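Local coordinates for GNA33 (PDB 2G5D), which probably cleaves the glycosidic bond between N-acetylmuramic acid and N-acetylglucosamine in peptidoglycan as a lytic transglycosylase, leaving a 1,6-anhydro bond on the muramic acid, at residues K60-N71 and L330-A339; D145-P153 and T196-F207. All coordinates share one frame; numbering follows the deposited sequence.

Contact 1. Residues K60-N71 and L330-A339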
loop_
_atom_site.group_PDB
_atom_site.type_symbol
_atom_site.label_atom_id
_atom_site.label_comp_id
_atom_site.label_asym_id
_atom_site.label_seq_id
_atom_site.Cartn_x
_atom_site.Cartn_y
_atom_site.Cartn_z
ATOM N N LYS A 60 -11.314 17.704 3.652
ATOM C CA LYS A 60 -10.313 16.662 3.764
ATOM C C LYS A 60 -10.308 15.747 2.524
ATOM O O LYS A 60 -9.224 15.418 2.026
ATOM C CB LYS A 60 -10.438 15.896 5.094
ATOM C CG LYS A 60 -9.776 16.642 6.235
ATOM C CD LYS A 60 -9.907 15.957 7.592
ATOM C CE LYS A 60 -9.526 16.903 8.740
ATOM N NZ LYS A 60 -10.218 18.262 8.646
ATOM N N SER A 61 -11.491 15.386 1.991
ATOM C CA SER A 61 -11.552 14.577 0.762
ATOM C C SER A 61 -10.954 15.345 -0.396
ATOM O O SER A 61 -10.272 14.759 -1.244
ATOM C CB SER A 61 -13.005 14.185 0.385
ATOM O OG SER A 61 -13.673 13.599 1.484
ATOM N N LEU A 62 -11.205 16.658 -0.436
ATOM C CA LEU A 62 -10.610 17.511 -1.500
ATOM C C LEU A 62 -9.090 17.580 -1.406
ATOM O O LEU A 62 -8.420 17.452 -2.428
ATOM C CB LEU A 62 -11.251 18.906 -1.590
ATOM C CG LEU A 62 -10.730 19.863 -2.695
ATOM C CD1 LEU A 62 -10.951 19.297 -4.098
ATOM C CD2 LEU A 62 -11.361 21.224 -2.586
ATOM N N GLN A 63 -8.542 17.779 -0.201
ATOM C CA GLN A 63 -7.088 17.656 0.007
ATOM C C GLN A 63 -6.556 16.337 -0.564
ATOM O O GLN A 63 -5.575 16.313 -1.312
ATOM C CB GLN A 63 -6.737 17.736 1.494
ATOM C CG GLN A 63 -6.795 19.145 2.066
ATOM C CD GLN A 63 -6.602 19.146 3.551
ATOM O OE1 GLN A 63 -7.438 18.621 4.298
ATOM N NE2 GLN A 63 -5.523 19.719 3.997
ATOM N N SER A 64 -7.211 15.235 -0.216
ATOM C CA SER A 64 -6.762 13.916 -0.635
ATOM C C SER A 64 -6.819 13.790 -2.170
ATOM O O SER A 64 -5.851 13.334 -2.800
ATOM C CB SER A 64 -7.612 12.863 0.076
ATOM O OG SER A 64 -7.136 11.553 -0.130
ATOM N N PHE A 65 -7.921 14.229 -2.786
ATOM C CA PHE A 65 -8.045 14.206 -4.274
ATOM C C PHE A 65 -6.961 15.019 -4.994
ATOM O O PHE A 65 -6.412 14.573 -6.006
ATOM C CB PHE A 65 -9.453 14.639 -4.751
ATOM C CG PHE A 65 -9.677 14.435 -6.243
ATOM C CD1 PHE A 65 -9.694 13.158 -6.802
ATOM C CD2 PHE A 65 -9.852 15.531 -7.085
ATOM C CE1 PHE A 65 -9.883 12.976 -8.183
ATOM C CE2 PHE A 65 -10.052 15.368 -8.475
ATOM C CZ PHE A 65 -10.075 14.091 -9.023
ATOM N N ARG A 66 -6.686 16.223 -4.484
ATOM C CA ARG A 66 -5.637 17.128 -4.994
ATOM C C ARG A 66 -4.252 16.497 -4.987
ATOM O O ARG A 66 -3.484 16.682 -5.935
ATOM C CB ARG A 66 -5.584 18.453 -4.186
ATOM C CG ARG A 66 -6.628 19.554 -4.540
ATOM C CD ARG A 66 -6.125 20.889 -3.957
ATOM N NE ARG A 66 -7.115 21.966 -4.009
ATOM C CZ ARG A 66 -6.882 23.225 -3.625
ATOM N NH1 ARG A 66 -5.686 23.578 -3.172
ATOM N NH2 ARG A 66 -7.850 24.133 -3.696
ATOM N N LEU A 67 -3.926 15.750 -3.923
ATOM C CA LEU A 67 -2.660 15.000 -3.861
ATOM C C LEU A 67 -2.551 13.942 -4.988
ATOM O O LEU A 67 -1.510 13.806 -5.630
ATOM C CB LEU A 67 -2.488 14.347 -2.470
ATOM C CG LEU A 67 -2.296 15.235 -1.236
ATOM C CD1 LEU A 67 -2.667 14.515 0.087
ATOM C CD2 LEU A 67 -0.899 15.771 -1.139
ATOM N N GLY A 68 -3.627 13.193 -5.221
ATOM C CA GLY A 68 -3.642 12.208 -6.296
ATOM C C GLY A 68 -3.494 12.843 -7.681
ATOM O O GLY A 68 -2.880 12.252 -8.557
ATOM N N CYS A 69 -4.018 14.057 -7.854
ATOM C CA CYS A 69 -3.986 14.787 -9.134
ATOM C C CYS A 69 -2.623 15.137 -9.685
ATOM O O CYS A 69 -2.493 15.318 -10.909
ATOM C CB CYS A 69 -4.881 16.033 -9.099
ATOM S SG CYS A 69 -6.635 15.679 -9.210
ATOM N N ALA A 70 -1.593 15.219 -8.825
ATOM C CA ALA A 70 -0.212 15.442 -9.316
ATOM C C ALA A 70 0.139 14.460 -10.442
ATOM O O ALA A 70 0.862 14.802 -11.388
ATOM C CB ALA A 70 0.816 15.345 -8.180
ATOM N N ASN A 71 -0.383 13.244 -10.344
ATOM C CA ASN A 71 -0.275 12.248 -11.431
ATOM C C ASN A 71 -1.598 12.005 -12.192
ATOM O O ASN A 71 -1.601 11.834 -13.418
ATOM C CB ASN A 71 0.255 10.905 -10.892
ATOM C CG ASN A 71 1.769 10.914 -10.614
ATOM O OD1 ASN A 71 2.465 11.909 -10.839
ATOM N ND2 ASN A 71 2.277 9.792 -10.125
ATOM N N LEU A 330 -0.641 4.918 -7.099
ATOM C CA LEU A 330 -0.802 6.098 -7.953
ATOM C C LEU A 330 0.489 6.938 -8.052
ATOM O O LEU A 330 0.629 7.810 -8.937
ATOM C CB LEU A 330 -1.996 6.941 -7.465
ATOM C CG LEU A 330 -2.492 8.229 -8.147
ATOM C CD1 LEU A 330 -2.659 8.072 -9.660
ATOM C CD2 LEU A 330 -3.811 8.706 -7.492
ATOM N N GLY A 331 1.434 6.674 -7.151
ATOM C CA GLY A 331 2.738 7.348 -7.196
ATOM C C GLY A 331 2.719 8.653 -6.427
ATOM O O GLY A 331 3.616 9.498 -6.586
ATOM N N THR A 332 1.682 8.817 -5.603
ATOM C CA THR A 332 1.460 10.037 -4.826
ATOM C C THR A 332 1.348 9.728 -3.324
ATOM O O THR A 332 0.965 8.612 -2.943
ATOM C CB THR A 332 0.197 10.843 -5.315
ATOM O OG1 THR A 332 -0.984 10.026 -5.208
ATOM C CG2 THR A 332 0.384 11.321 -6.761
ATOM N N PRO A 333 1.707 10.707 -2.463
ATOM C CA PRO A 333 1.637 10.511 -1.004
ATOM C C PRO A 333 0.216 10.351 -0.383
ATOM O O PRO A 333 -0.674 11.187 -0.586
ATOM C CB PRO A 333 2.374 11.747 -0.455
ATOM C CG PRO A 333 2.273 12.788 -1.539
ATOM C CD PRO A 333 2.275 12.028 -2.829
ATOM N N LEU A 334 0.009 9.292 0.400
ATOM C CA LEU A 334 -1.320 9.018 0.936
ATOM C C LEU A 334 -1.631 9.862 2.180
ATOM O O LEU A 334 -0.752 10.095 3.037
ATOM C CB LEU A 334 -1.480 7.520 1.257
ATOM C CG LEU A 334 -1.146 6.509 0.154
ATOM C CD1 LEU A 334 -1.194 5.070 0.679
ATOM C CD2 LEU A 334 -2.078 6.685 -1.020
ATOM N N MET A 335 -2.878 10.328 2.263
ATOM C CA MET A 335 -3.347 11.112 3.379
ATOM C C MET A 335 -4.086 10.192 4.328
ATOM O O MET A 335 -5.048 9.526 3.932
ATOM C CB MET A 335 -4.282 12.212 2.880
ATOM C CG MET A 335 -4.767 13.181 3.929
ATOM S SD MET A 335 -6.001 14.276 3.218
ATOM C CE MET A 335 -6.769 14.948 4.676
ATOM N N GLY A 336 -3.639 10.171 5.576
ATOM C CA GLY A 336 -4.273 9.368 6.631
ATOM C C GLY A 336 -5.770 9.574 6.729
ATOM O O GLY A 336 -6.247 10.729 6.777
ATOM N N GLU A 337 -6.498 8.447 6.710
ATOM C CA GLU A 337 -7.963 8.401 6.861
ATOM C C GLU A 337 -8.807 8.782 5.647
ATOM O O GLU A 337 -10.044 8.668 5.712
ATOM C CB GLU A 337 -8.422 9.244 8.043
ATOM C CG GLU A 337 -8.146 8.624 9.368
ATOM C CD GLU A 337 -8.549 9.534 10.498
ATOM O OE1 GLU A 337 -7.661 10.013 11.197
ATOM O OE2 GLU A 337 -9.755 9.784 10.688
ATOM N N TYR A 338 -8.134 9.199 4.567
ATOM C CA TYR A 338 -8.747 9.729 3.348
ATOM C C TYR A 338 -8.167 9.093 2.084
ATOM O O TYR A 338 -8.297 9.621 0.982
ATOM C CB TYR A 338 -8.682 11.274 3.323
ATOM C CG TYR A 338 -9.699 11.827 4.290
ATOM C CD1 TYR A 338 -9.358 12.124 5.617
ATOM C CD2 TYR A 338 -11.027 11.977 3.891
ATOM C CE1 TYR A 338 -10.347 12.555 6.524
ATOM C CE2 TYR A 338 -12.003 12.413 4.777
ATOM C CZ TYR A 338 -11.673 12.694 6.074
ATOM O OH TYR A 338 -12.690 13.124 6.896
ATOM N N ALA A 339 -7.533 7.942 2.268
ATOM C CA ALA A 339 -7.009 7.153 1.158
ATOM C C ALA A 339 -7.205 5.670 1.427
ATOM O O ALA A 339 -7.335 5.233 2.578
ATOM C CB ALA A 339 -5.523 7.465 0.895
HETATM O O HOH W 1 -4.507 10.574 -0.198
#
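Ser64 and Tyr338 mark the tightly packed part of this helix-on-loop contact. With OG turned away from its own backbone N (chi1 -172°), Ser64 reaches across the gap and donates from OG to Tyr338 O at 2.5 Å, arriving well above the carbonyl plane rather than on a lone pair. The same OG accepts a bond from a water that in turn takes the N-H of Met335, so one buried hydroxyl ties down two points of the loop. Between them runs a type II turn, Met335 to Tyr338, which brings both side chains up against the first turn of the helix segment. Over one face of the Tyr338 ring lies Lys60 CB, 3.6 Å from the centroid and 15° off the normal, a CH-pi contact; the extended Met335 chain crosses Lys60 at about a right angle, bringing SD to 3.6 Å from Lys60 O. Further along, Gly68 CA meets Leu330 CD2 at 3.7 Å. Thr332 CG2 separately approaches Leu67 O at 3.3 Å. On the looser side, lined also by partly exposed Gln63 and exposed Ala70, Leu67 CD1 packs on Met335 CB at 4.0 Å, while CD2 stays 4.4 Å from Pro333 CG. At the far end Asn71 ND2 donates to Leu330 O at 2.8 Å, in the carbonyl plane. Lys60 NZ turns away to a salt bridge with Asp57. The helix is sandwiched: Leu62 and Phe65 face helices 79-86 and 92-102, Cys69 is disulfide-bonded to Cys82, and the loop leads into strand 339-342 alongside strand 365-375, where Ser61 OG bonds Leu369 O.

Contact 2. Residues D145-P153 and T196-F207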
loop_
_atom_site.group_PDB
_atom_site.type_symbol
_atom_site.label_atom_id
_atom_site.label_comp_id
_atom_site.label_asym_id
_atom_site.label_seq_id
_atom_site.Cartn_x
_atom_site.Cartn_y
_atom_site.Cartn_z
ATOM N N ASP A 145 24.476 -2.405 -4.059
ATOM C CA ASP A 145 25.374 -2.061 -5.163
ATOM C C ASP A 145 25.373 -3.081 -6.307
ATOM O O ASP A 145 25.740 -2.752 -7.434
ATOM C CB ASP A 145 26.800 -1.914 -4.638
ATOM C CG ASP A 145 26.936 -0.832 -3.588
ATOM O OD1 ASP A 145 25.955 -0.082 -3.357
ATOM O OD2 ASP A 145 28.039 -0.731 -3.001
ATOM N N ASP A 146 24.978 -4.316 -6.016
ATOM C CA ASP A 146 25.019 -5.401 -7.000
ATOM C C ASP A 146 23.627 -5.969 -7.294
ATOM O O ASP A 146 23.488 -7.047 -7.869
ATOM C CB ASP A 146 25.944 -6.521 -6.508
ATOM C CG ASP A 146 25.423 -7.210 -5.248
ATOM O OD1 ASP A 146 24.768 -6.544 -4.411
ATOM O OD2 ASP A 146 25.671 -8.425 -5.095
ATOM N N PHE A 147 22.601 -5.243 -6.882
ATOM C CA PHE A 147 21.223 -5.673 -7.058
ATOM C C PHE A 147 20.770 -5.256 -8.450
ATOM O O PHE A 147 20.709 -4.069 -8.748
ATOM C CB PHE A 147 20.365 -5.025 -5.975
ATOM C CG PHE A 147 18.912 -5.394 -6.025
ATOM C CD1 PHE A 147 18.438 -6.483 -5.311
ATOM C CD2 PHE A 147 18.007 -4.624 -6.749
ATOM C CE1 PHE A 147 17.087 -6.813 -5.333
ATOM C CE2 PHE A 147 16.661 -4.956 -6.783
ATOM C CZ PHE A 147 16.204 -6.060 -6.063
ATOM N N ILE A 148 20.491 -6.235 -9.308
ATOM C CA ILE A 148 20.142 -5.976 -10.711
ATOM C C ILE A 148 18.744 -6.511 -11.052
ATOM O O ILE A 148 18.484 -7.718 -10.966
ATOM C CB ILE A 148 21.243 -6.508 -11.714
ATOM C CG1 ILE A 148 22.408 -5.522 -11.831
ATOM C CG2 ILE A 148 20.682 -6.732 -13.125
ATOM C CD1 ILE A 148 23.578 -5.835 -10.957
ATOM N N SER A 149 17.850 -5.598 -11.430
ATOM C CA SER A 149 16.501 -5.964 -11.847
ATOM C C SER A 149 16.426 -6.163 -13.359
ATOM O O SER A 149 16.866 -5.311 -14.133
ATOM C CB SER A 149 15.485 -4.911 -11.390
ATOM O OG SER A 149 14.165 -5.279 -11.755
ATOM N N VAL A 150 15.872 -7.301 -13.769
ATOM C CA VAL A 150 15.648 -7.605 -15.187
ATOM C C VAL A 150 14.162 -7.907 -15.451
ATOM O O VAL A 150 13.577 -8.744 -14.758
ATOM C CB VAL A 150 16.522 -8.806 -15.676
ATOM C CG1 VAL A 150 16.396 -8.987 -17.186
ATOM C CG2 VAL A 150 17.987 -8.618 -15.290
ATOM N N PRO A 151 13.547 -7.211 -16.434
ATOM C CA PRO A 151 12.171 -7.495 -16.874
ATOM C C PRO A 151 11.965 -8.892 -17.487
ATOM O O PRO A 151 12.842 -9.413 -18.175
ATOM C CB PRO A 151 11.898 -6.402 -17.923
ATOM C CG PRO A 151 12.900 -5.337 -17.649
ATOM C CD PRO A 151 14.116 -6.055 -17.151
ATOM N N LEU A 152 10.785 -9.460 -17.251
ATOM C CA LEU A 152 10.432 -10.823 -17.650
ATOM C C LEU A 152 9.392 -10.790 -18.792
ATOM O O LEU A 152 8.403 -10.059 -18.703
ATOM C CB LEU A 152 9.892 -11.566 -16.413
ATOM C CG LEU A 152 9.842 -13.087 -16.190
ATOM C CD1 LEU A 152 8.692 -13.734 -16.968
ATOM C CD2 LEU A 152 11.177 -13.776 -16.477
ATOM N N PRO A 153 9.621 -11.571 -19.878
ATOM C CA PRO A 153 8.746 -11.543 -21.059
ATOM C C PRO A 153 7.299 -11.936 -20.760
ATOM O O PRO A 153 7.051 -12.725 -19.848
ATOM C CB PRO A 153 9.387 -12.577 -21.998
ATOM C CG PRO A 153 10.205 -13.456 -21.109
ATOM C CD PRO A 153 10.728 -12.532 -20.053
ATOM N N THR A 196 6.749 -9.955 -12.525
ATOM C CA THR A 196 6.972 -8.888 -13.502
ATOM C C THR A 196 8.445 -8.794 -13.918
ATOM O O THR A 196 8.756 -8.475 -15.071
ATOM C CB THR A 196 6.441 -7.516 -12.986
ATOM O OG1 THR A 196 6.471 -6.552 -14.042
ATOM C CG2 THR A 196 7.266 -6.995 -11.805
ATOM N N ALA A 197 9.336 -9.095 -12.973
ATOM C CA ALA A 197 10.779 -8.982 -13.158
ATOM C C ALA A 197 11.512 -9.934 -12.223
ATOM O O ALA A 197 10.985 -10.311 -11.172
ATOM C CB ALA A 197 11.234 -7.549 -12.889
ATOM N N ILE A 198 12.725 -10.324 -12.615
ATOM C CA ILE A 198 13.604 -11.121 -11.756
ATOM C C ILE A 198 14.689 -10.245 -11.135
ATOM O O ILE A 198 15.201 -9.321 -11.774
ATOM C CB ILE A 198 14.240 -12.345 -12.481
ATOM C CG1 ILE A 198 15.046 -11.909 -13.715
ATOM C CG2 ILE A 198 13.167 -13.377 -12.834
ATOM C CD1 ILE A 198 16.194 -12.835 -14.069
ATOM N N LYS A 199 15.022 -10.541 -9.882
ATOM C CA LYS A 199 16.055 -9.799 -9.161
ATOM C C LYS A 199 17.252 -10.704 -8.834
ATOM O O LYS A 199 17.085 -11.791 -8.269
ATOM C CB LYS A 199 15.485 -9.173 -7.874
ATOM C CG LYS A 199 14.058 -8.640 -7.984
ATOM C CD LYS A 199 13.974 -7.335 -8.759
ATOM C CE LYS A 199 12.531 -6.913 -8.953
ATOM N NZ LYS A 199 12.402 -5.495 -9.382
ATOM N N GLY A 200 18.451 -10.251 -9.188
ATOM C CA GLY A 200 19.659 -11.038 -8.958
ATOM C C GLY A 200 20.957 -10.254 -8.983
ATOM O O GLY A 200 20.958 -9.021 -8.911
ATOM N N ARG A 201 22.063 -10.989 -9.075
ATOM C CA ARG A 201 23.412 -10.417 -9.083
ATOM C C ARG A 201 24.359 -11.296 -9.898
ATOM O O ARG A 201 24.196 -12.517 -9.937
ATOM C CB ARG A 201 23.946 -10.266 -7.653
ATOM C CG ARG A 201 23.872 -11.544 -6.819
ATOM C CD ARG A 201 24.611 -11.429 -5.502
ATOM N NE ARG A 201 24.934 -12.757 -4.987
ATOM C CZ ARG A 201 26.112 -13.355 -5.128
ATOM N NH1 ARG A 201 27.112 -12.744 -5.747
ATOM N NH2 ARG A 201 26.294 -14.571 -4.639
ATOM N N PHE A 202 25.346 -10.666 -10.536
ATOM C CA PHE A 202 26.380 -11.385 -11.285
ATOM C C PHE A 202 27.366 -12.047 -10.322
ATOM O O PHE A 202 27.775 -11.444 -9.326
ATOM C CB PHE A 202 27.143 -10.449 -12.232
ATOM C CG PHE A 202 26.261 -9.662 -13.174
ATOM C CD1 PHE A 202 26.206 -8.271 -13.095
ATOM C CD2 PHE A 202 25.496 -10.306 -14.145
ATOM C CE1 PHE A 202 25.397 -7.529 -13.970
ATOM C CE2 PHE A 202 24.690 -9.580 -15.021
ATOM C CZ PHE A 202 24.635 -8.187 -14.929
ATOM N N GLU A 203 27.733 -13.289 -10.624
ATOM C CA GLU A 203 28.691 -14.054 -9.822
ATOM C C GLU A 203 29.257 -15.160 -10.698
ATOM O O GLU A 203 28.544 -16.103 -11.058
ATOM C CB GLU A 203 28.018 -14.632 -8.566
ATOM C CG GLU A 203 28.892 -15.565 -7.718
ATOM C CD GLU A 203 29.876 -14.828 -6.818
ATOM O OE1 GLU A 203 29.527 -13.758 -6.268
ATOM O OE2 GLU A 203 31.002 -15.338 -6.641
ATOM N N GLY A 204 30.541 -15.033 -11.038
ATOM C CA GLY A 204 31.189 -15.924 -11.996
ATOM C C GLY A 204 30.745 -15.529 -13.388
ATOM O O GLY A 204 30.911 -14.377 -13.793
ATOM N N SER A 205 30.182 -16.485 -14.121
ATOM C CA SER A 205 29.484 -16.187 -15.371
ATOM C C SER A 205 28.010 -16.561 -15.210
ATOM O O SER A 205 27.375 -17.080 -16.130
ATOM C CB SER A 205 30.125 -16.914 -16.561
ATOM O OG SER A 205 29.742 -18.278 -16.603
ATOM N N ARG A 206 27.475 -16.289 -14.023
ATOM C CA ARG A 206 26.088 -16.607 -13.707
ATOM C C ARG A 206 25.301 -15.394 -13.226
ATOM O O ARG A 206 25.876 -14.414 -12.744
ATOM C CB ARG A 206 26.022 -17.702 -12.642
ATOM C CG ARG A 206 26.501 -19.082 -13.084
ATOM C CD ARG A 206 26.210 -20.076 -11.975
ATOM N NE ARG A 206 26.330 -21.464 -12.407
ATOM C CZ ARG A 206 25.680 -22.479 -11.843
ATOM N NH1 ARG A 206 24.840 -22.256 -10.836
ATOM N NH2 ARG A 206 25.861 -23.715 -12.296
ATOM N N PHE A 207 23.981 -15.478 -13.373
ATOM C CA PHE A 207 23.037 -14.546 -12.765
ATOM C C PHE A 207 22.178 -15.365 -11.801
ATOM O O PHE A 207 21.381 -16.208 -12.224
ATOM C CB PHE A 207 22.179 -13.878 -13.845
ATOM C CG PHE A 207 21.509 -12.604 -13.397
ATOM C CD1 PHE A 207 20.165 -12.601 -13.014
ATOM C CD2 PHE A 207 22.216 -11.404 -13.369
ATOM C CE1 PHE A 207 19.539 -11.432 -12.607
ATOM C CE2 PHE A 207 21.596 -10.223 -12.962
ATOM C CZ PHE A 207 20.254 -10.242 -12.579
#
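Thr196 O receives the N-H of Leu152 at 3.1 Å, a single backbone bond just beyond the end of an antiparallel ladder whose strand axes run 157° apart. Ala197 pairs with Pro151 without hydrogen bonds, its CB 3.2 Å from Val150 O. Ile198 N gives to Val150 O at 2.8 Å, and Val150 N to Ile198 O at 2.9 Å, the second nearly straight at 176°. On the opposite face Lys199 CB rests against Phe147 CZ; the bend at chi2 (-75°) turns CD to the same ring atom and carries NZ to Ser149 OG, 3.0 Å away; NZ also bridges to Asp262. Gly200 N and O both bond Ile148. Arg201 lies alongside Asp146, CD 3.2 Å from OD2, but its guanidinium bonds Glu203, while Asp146 OD2 forms a salt bridge with Lys224 and OD1 a hydrogen bond with Tyr210 OH. Phe202 CE1 then meets Ile148 CD1, and on the hairpin's returning strand Phe207 fits against Ile148 CG2 (CZ at 3.6 Å) and Val150, presenting its edge to Ile148 O. Strand 148-151 is an edge strand of a five-stranded mixed sheet; strand 197-203 lies between it and 206-209, with Val150, Phe202 and Phe207 packing on Ile165 of strand 163-165.

The two contacts lie in separate parts of the chain, their centres about 34 Å apart and their nearest atoms about 15 Å apart. In sequence they are nested: 60-71 comes first, both segments of contact 2 follow, and 330-339 closes the loop. Contact 2 falls wholly within the MltA specific insert domain, in a five-stranded sheet to which contact 1 contributes no strand. Contact 1 instead joins an early helix to the loop entering strand 339-342, which belongs to the 3D domain range. Contact 1 thus joins chain regions that lie before and after contact 2 in sequence, while contact 2 packs in its own distant sheet, consistent with a separately folded part.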